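Local coordinates for yfhH hypothetical protein (Bacillus subtilis, PDB 1SF9), which is of unknown function but may be a transcriptional regulator, a homodimer of the DUF1811 family, at residues Q31-P34 / H35-N38; D79-G83 / E84-V88. One frame throughout, in Å; residues are numbered along the deposited sequence. Where two conformers were deposited one is given.

Contact 1 (Q31-P34 / H35-N38); sequences QMTP and HELN
The carboxylate of Glu36 turns back on Thr33 and meets the backbone N-H of that residue with OE2, at 2.9 Å from Thr33 N. The N-H arrives on the anti side, 34° out of the carboxylate plane, and a water joins the same OE2 to Gln31 O. In return Thr33 OG1 accepts from Glu36 N at 3.0 Å, which completes a capping box with threonine at the N-cap. OG1 can do this because it stands between the backbone N and the carbonyl carbon (chi1 67°), turned to the first turn, where amide N-H groups have no earlier carbonyl to bind. Glutamate suits the third position after the cap: its extended chain reaches Thr33 N, and its negative charge probably interacts well with the helix dipole. Pro34, lacking an N-H, loses nothing at the first helical position, and its carbonyl accepts from Asn38 N, as that of Thr33 does from Leu37 N. Met32 lies just ahead of the cap; in one of its two conformers SD is 3.7 Å from Leu37 CD2. With an alanine at Leu37, a gap would probably open toward Tyr73 and Leu74, and Met32 would lose this apolar contact. Coming out of the loop after helix 17-30, the cap starts helix 34-53, whose Leu37 and Asn38 side chains rest on helix 57-74.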
ATOM      1  N   GLN A  31      13.976  -3.502  -5.332  1.00 18.21           N
ATOM      2  CA  GLN A  31      15.046  -3.746  -6.295  1.00 20.23           C
ATOM      3  C   GLN A  31      14.538  -3.934  -7.721  1.00 20.05           C
ATOM      4  O   GLN A  31      15.329  -4.092  -8.658  1.00 21.23           O
ATOM      5  CB  GLN A  31      15.841  -4.974  -5.850  1.00 23.43           C
ATOM      6  CG  GLN A  31      16.549  -4.780  -4.507  1.00 28.56           C
ATOM      7  CD  GLN A  31      17.143  -6.063  -3.967  1.00 33.01           C
ATOM      8  OE1 GLN A  31      16.424  -6.979  -3.565  1.00 34.37           O
ATOM      9  NE2 GLN A  31      18.468  -6.139  -3.961  1.00 36.73           N
ATOM     10  N   MET A  32      13.221  -3.892  -7.885  0.80 17.40           N
ATOM     11  CA  MET A  32      12.617  -4.055  -9.201  0.80 16.86           C
ATOM     12  C   MET A  32      12.613  -2.793 -10.047  0.80 16.75           C
ATOM     13  O   MET A  32      12.507  -1.664  -9.546  0.80 16.84           O
ATOM     14  CB  MET A  32      11.156  -4.515  -9.087  0.80 15.05           C
ATOM     15  CG  MET A  32      10.938  -5.970  -8.768  0.80 14.58           C
ATOM     16  SD  MET A  32       9.152  -6.276  -8.733  0.80 13.64           S
ATOM     17  CE  MET A  32       9.099  -8.016  -8.202  0.80 17.28           C
ATOM     18  N   THR A  33      12.727  -2.999 -11.351  1.00 16.84           N
ATOM     19  CA  THR A  33      12.639  -1.909 -12.308  1.00 17.15           C
ATOM     20  C   THR A  33      11.145  -1.614 -12.503  1.00 16.21           C
ATOM     21  O   THR A  33      10.296  -2.438 -12.142  1.00 16.77           O
ATOM     22  CB  THR A  33      13.184  -2.363 -13.663  1.00 18.93           C
ATOM     23  OG1 THR A  33      12.316  -3.372 -14.217  1.00 18.68           O
ATOM     24  CG2 THR A  33      14.564  -2.959 -13.489  1.00 17.68           C
ATOM     25  N   PRO A  34      10.799  -0.453 -13.082  1.00 16.59           N
ATOM     26  CA  PRO A  34       9.378  -0.157 -13.289  1.00 17.40           C
ATOM     27  C   PRO A  34       8.691  -1.230 -14.139  1.00 17.68           C
ATOM     28  O   PRO A  34       7.542  -1.599 -13.891  1.00 16.21           O
ATOM     29  CB  PRO A  34       9.412   1.203 -13.972  1.00 18.32           C
ATOM     30  CG  PRO A  34      10.582   1.852 -13.291  1.00 17.54           C
ATOM     31  CD  PRO A  34      11.614   0.760 -13.305  1.00 17.62           C
ATOM     32  N   HIS A  35       9.397  -1.741 -15.144  1.00 18.63           N
ATOM     33  CA  HIS A  35       8.812  -2.772 -15.987  1.00 19.30           C
ATOM     34  C   HIS A  35       8.528  -4.025 -15.152  1.00 17.73           C
ATOM     35  O   HIS A  35       7.460  -4.645 -15.288  1.00 15.40           O
ATOM     36  CB  HIS A  35       9.739  -3.121 -17.157  1.00 24.00           C
ATOM     37  CG  HIS A  35       9.193  -4.192 -18.046  1.00 27.63           C
ATOM     38  ND1 HIS A  35       7.999  -4.058 -18.723  1.00 31.92           N
ATOM     39  CD2 HIS A  35       9.655  -5.429 -18.347  1.00 30.50           C
ATOM     40  CE1 HIS A  35       7.750  -5.164 -19.401  1.00 32.98           C
ATOM     41  NE2 HIS A  35       8.742  -6.014 -19.188  1.00 31.85           N
ATOM     42  N   GLU A  36       9.469  -4.399 -14.286  1.00 14.95           N
ATOM     43  CA  GLU A  36       9.255  -5.569 -13.445  1.00 14.49           C
ATOM     44  C   GLU A  36       8.080  -5.360 -12.487  1.00 11.18           C
ATOM     45  O   GLU A  36       7.335  -6.300 -12.217  1.00 11.44           O
ATOM     46  CB  GLU A  36      10.530  -5.921 -12.666  1.00 15.57           C
ATOM     47  CG  GLU A  36      11.632  -6.483 -13.591  1.00 20.04           C
ATOM     48  CD  GLU A  36      13.021  -6.471 -12.963  1.00 24.92           C
ATOM     49  OE1 GLU A  36      13.915  -7.179 -13.491  1.00 26.94           O
ATOM     50  OE2 GLU A  36      13.228  -5.750 -11.961  1.00 22.80           O
ATOM     51  N   LEU A  37       7.906  -4.141 -11.976  1.00 10.95           N
ATOM     52  CA  LEU A  37       6.781  -3.870 -11.068  1.00 10.66           C
ATOM     53  C   LEU A  37       5.469  -3.981 -11.840  1.00 12.19           C
ATOM     54  O   LEU A  37       4.488  -4.542 -11.360  1.00  9.74           O
ATOM     55  CB  LEU A  37       6.905  -2.463 -10.463  1.00 11.90           C
ATOM     56  CG  LEU A  37       7.922  -2.376  -9.338  1.00 14.79           C
ATOM     57  CD1 LEU A  37       8.287  -0.930  -9.041  1.00 14.43           C
ATOM     58  CD2 LEU A  37       7.343  -3.086  -8.120  1.00 13.28           C
ATOM     59  N   ASN A  38       5.459  -3.455 -13.064  1.00 11.68           N
ATOM     60  CA  ASN A  38       4.244  -3.542 -13.866  1.00 13.14           C
ATOM     61  C   ASN A  38       3.903  -5.000 -14.160  1.00 11.28           C
ATOM     62  O   ASN A  38       2.729  -5.358 -14.176  1.00 10.83           O
ATOM     63  CB  ASN A  38       4.399  -2.789 -15.188  1.00 14.07           C
ATOM     64  CG  ASN A  38       4.374  -1.290 -15.009  1.00 19.39           C
ATOM     65  OD1 ASN A  38       3.578  -0.763 -14.250  1.00 20.97           O
ATOM     66  ND2 ASN A  38       5.239  -0.593 -15.737  1.00 25.44           N
TER
HETATM   67  O   HOH W   1      16.146  -5.629 -11.146  0.50 31.52           O

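Contact 2 (D79-G83 / E84-V88); sequences DYSPG and ETYRV
Ser81 to Glu84 form a type II beta turn, closed by Glu84 N donating to Ser81 O at 3.0 Å. Pro82 fits the second position with its negative phi, and Gly83 takes a positive phi of 96° at the third, where a CB would collide with Pro82 O. Just before the turn, Ser81 N donates to Tyr86 OH over 2.9 Å in a nearly straight bond (167°), coming in at the ring edge near its plane. The same hydroxyl gives its proton to a water, itself bound to Asp79 O, so a phenol suits this place by both accepting and donating at the end of a buried side chain. Strand 85-88, which follows the turn, belongs to an antiparallel sheet and runs between strands 94-101 and 124-126; Gly83 and Glu84 already share backbone hydrogen bonds with Ile97. With CG anti to the carbonyl carbon, Tyr86 extends its ring back to the loop, where CE2 lies 3.9 Å from Tyr80 CD1. The two ring planes are inclined at 43°, and both side chains also touch Ile97. On the turn itself, Glu84 CB packs 3.3 Å from Ser81 O, while in one of the two Glu84 conformers a water links OE1 to Ser81 OG. Another water joins Gly83 O to Thr85 OG1, a hydroxyl also hydrogen-bonded to Thr96 OG1.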
ATOM      1  N   ASP A  79       6.761  13.112  -4.855  1.00 19.57           N
ATOM      2  CA  ASP A  79       5.565  13.745  -5.400  1.00 17.36           C
ATOM      3  C   ASP A  79       4.491  13.930  -4.322  1.00 18.16           C
ATOM      4  O   ASP A  79       3.384  14.390  -4.609  1.00 18.01           O
ATOM      5  CB  ASP A  79       4.979  12.929  -6.545  1.00 20.05           C
ATOM      6  CG  ASP A  79       5.888  12.893  -7.757  1.00 22.76           C
ATOM      7  OD1 ASP A  79       6.667  13.847  -7.940  1.00 25.01           O
ATOM      8  OD2 ASP A  79       5.804  11.921  -8.520  1.00 23.02           O
ATOM      9  N   TYR A  80       4.833  13.579  -3.084  1.00 12.57           N
ATOM     10  CA  TYR A  80       3.929  13.698  -1.948  1.00 14.49           C
ATOM     11  C   TYR A  80       4.557  14.686  -0.991  1.00 14.52           C
ATOM     12  O   TYR A  80       5.772  14.674  -0.772  1.00 18.50           O
ATOM     13  CB  TYR A  80       3.690  12.364  -1.344  1.00 12.23           C
ATOM     14  CG  TYR A  80       3.029  11.476  -2.374  1.00 11.37           C
ATOM     15  CD1 TYR A  80       1.640  11.400  -2.427  1.00 11.65           C
ATOM     16  CD2 TYR A  80       3.818  10.748  -3.268  1.00  9.40           C
ATOM     17  CE1 TYR A  80       1.026  10.604  -3.393  1.00 14.27           C
ATOM     18  CE2 TYR A  80       3.206   9.954  -4.238  1.00 13.66           C
ATOM     19  CZ  TYR A  80       1.809   9.885  -4.303  1.00 12.34           C
ATOM     20  OH  TYR A  80       1.211   9.128  -5.259  1.00 15.04           O
ATOM     21  N   SER A  81       3.740  15.549  -0.405  1.00 12.10           N
ATOM     22  CA  SER A  81       4.298  16.577   0.442  1.00 12.30           C
ATOM     23  C   SER A  81       3.896  16.619   1.891  1.00  9.73           C
ATOM     24  O   SER A  81       2.721  16.615   2.182  1.00  8.80           O
ATOM     25  CB  SER A  81       3.946  17.963  -0.124  1.00 15.10           C
ATOM     26  OG  SER A  81       4.348  18.104  -1.466  1.00 18.05           O
ATOM     27  N   PRO A  82       4.870  16.659   2.814  1.00  9.29           N
ATOM     28  CA  PRO A  82       4.522  16.743   4.231  1.00  8.48           C
ATOM     29  C   PRO A  82       3.699  18.044   4.394  1.00  8.65           C
ATOM     30  O   PRO A  82       4.026  19.085   3.803  1.00 10.19           O
ATOM     31  CB  PRO A  82       5.888  16.836   4.911  1.00 10.28           C
ATOM     32  CG  PRO A  82       6.736  15.960   4.055  1.00  8.81           C
ATOM     33  CD  PRO A  82       6.280  16.257   2.639  1.00  9.79           C
ATOM     34  N   GLY A  83       2.626  17.975   5.165  1.00  7.89           N
ATOM     35  CA  GLY A  83       1.802  19.144   5.379  1.00  7.88           C
ATOM     36  C   GLY A  83       0.603  19.230   4.474  1.00  9.34           C
ATOM     37  O   GLY A  83      -0.316  20.016   4.744  1.00 10.50           O
ATOM     38  N   GLU A  84       0.611  18.452   3.393  0.70  7.62           N
ATOM     39  CA  GLU A  84      -0.507  18.430   2.453  0.70  7.49           C
ATOM     40  C   GLU A  84      -1.507  17.360   2.899  0.70  8.51           C
ATOM     41  O   GLU A  84      -1.137  16.379   3.546  0.70  6.45           O
ATOM     42  CB  GLU A  84      -0.016  18.138   1.025  0.70  9.05           C
ATOM     43  CG  GLU A  84      -1.145  18.238  -0.029  0.70 13.48           C
ATOM     44  CD  GLU A  84      -0.651  18.167  -1.475  0.70 18.17           C
ATOM     45  OE1 GLU A  84       0.447  18.686  -1.761  0.70 18.59           O
ATOM     46  OE2 GLU A  84      -1.379  17.609  -2.323  0.70 19.92           O
ATOM     47  N   THR A  85      -2.772  17.562   2.543  1.00  8.19           N
ATOM     48  CA  THR A  85      -3.838  16.634   2.903  1.00  7.29           C
ATOM     49  C   THR A  85      -4.420  15.997   1.634  1.00  6.62           C
ATOM     50  O   THR A  85      -4.657  16.674   0.626  1.00  8.83           O
ATOM     51  CB  THR A  85      -4.916  17.383   3.702  1.00  6.35           C
ATOM     52  OG1 THR A  85      -4.305  17.936   4.877  1.00  8.93           O
ATOM     53  CG2 THR A  85      -6.040  16.428   4.127  1.00  7.76           C
ATOM     54  N   TYR A  86      -4.581  14.678   1.686  1.00  6.36           N
ATOM     55  CA  TYR A  86      -5.051  13.883   0.552  1.00  5.77           C
ATOM     56  C   TYR A  86      -6.271  13.089   0.919  1.00  8.68           C
ATOM     57  O   TYR A  86      -6.564  12.870   2.096  1.00 10.33           O
ATOM     58  CB  TYR A  86      -3.962  12.817   0.174  1.00  7.71           C
ATOM     59  CG  TYR A  86      -2.639  13.476  -0.206  1.00  8.14           C
ATOM     60  CD1 TYR A  86      -1.805  13.990   0.790  1.00  7.50           C
ATOM     61  CD2 TYR A  86      -2.266  13.563  -1.552  1.00 10.88           C
ATOM     62  CE1 TYR A  86      -0.596  14.598   0.443  1.00  9.93           C
ATOM     63  CE2 TYR A  86      -1.056  14.173  -1.900  1.00 10.67           C
ATOM     64  CZ  TYR A  86      -0.222  14.692  -0.903  1.00 13.09           C
ATOM     65  OH  TYR A  86       0.951  15.289  -1.241  1.00 13.69           O
ATOM     66  N   ARG A  87      -6.997  12.658  -0.104  0.50  7.55           N
ATOM     67  CA  ARG A  87      -8.145  11.810   0.121  0.50  7.72           C
ATOM     68  C   ARG A  87      -7.584  10.400   0.204  0.50  7.77           C
ATOM     69  O   ARG A  87      -6.642  10.071  -0.514  0.50  9.68           O
ATOM     70  CB  ARG A  87      -9.123  11.872  -1.055  0.50 10.82           C
ATOM     71  CG  ARG A  87     -10.027  10.635  -1.126  0.50 14.78           C
ATOM     72  CD  ARG A  87     -11.102  10.746  -2.198  0.50 19.76           C
ATOM     73  NE  ARG A  87     -11.578   9.426  -2.611  0.50 23.07           N
ATOM     74  CZ  ARG A  87     -11.031   8.717  -3.593  0.50 23.62           C
ATOM     75  NH1 ARG A  87     -11.517   7.523  -3.909  0.50 22.80           N
ATOM     76  NH2 ARG A  87     -10.004   9.213  -4.274  0.50 25.73           N
ATOM     77  N   VAL A  88      -8.121   9.576   1.096  1.00  8.13           N
ATOM     78  CA  VAL A  88      -7.658   8.187   1.170  1.00  8.28           C
ATOM     79  C   VAL A  88      -8.563   7.429   0.205  1.00 12.03           C
ATOM     80  O   VAL A  88      -9.779   7.454   0.347  1.00 12.08           O
ATOM     81  CB  VAL A  88      -7.776   7.625   2.581  1.00  8.46           C
ATOM     82  CG1 VAL A  88      -7.406   6.146   2.608  1.00  8.83           C
ATOM     83  CG2 VAL A  88      -6.868   8.438   3.502  1.00  8.16           C
TER
HETATM   84  O   HOH W   2       1.140  15.645  -3.937  1.00 29.98           O
HETATM   85  O   HOH W   3       2.709  18.156  -3.576  1.00 41.70           O
HETATM   86  O   HOH W   4      -3.025  20.334   4.458  1.00  8.14           O

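In the fold
Contacts 1 and 2 come one after the other along the chain and do not touch: their centres lie 25 Å apart and their nearest atoms about 12 Å. Each marks the start of a regular element, contact 1 that of helix 34-53 in the helical part and contact 2 that of strand 85-88 in the sheet. Helix 57-74 lies between them in sequence; it packs against the first turn of helix 34-53 and then leads into the loop that holds 79-83. With the function unknown, neither contact can be tied to an active site. The bound platinum(II) ion lies about 9 Å from the side chain of Leu37, on the helical side.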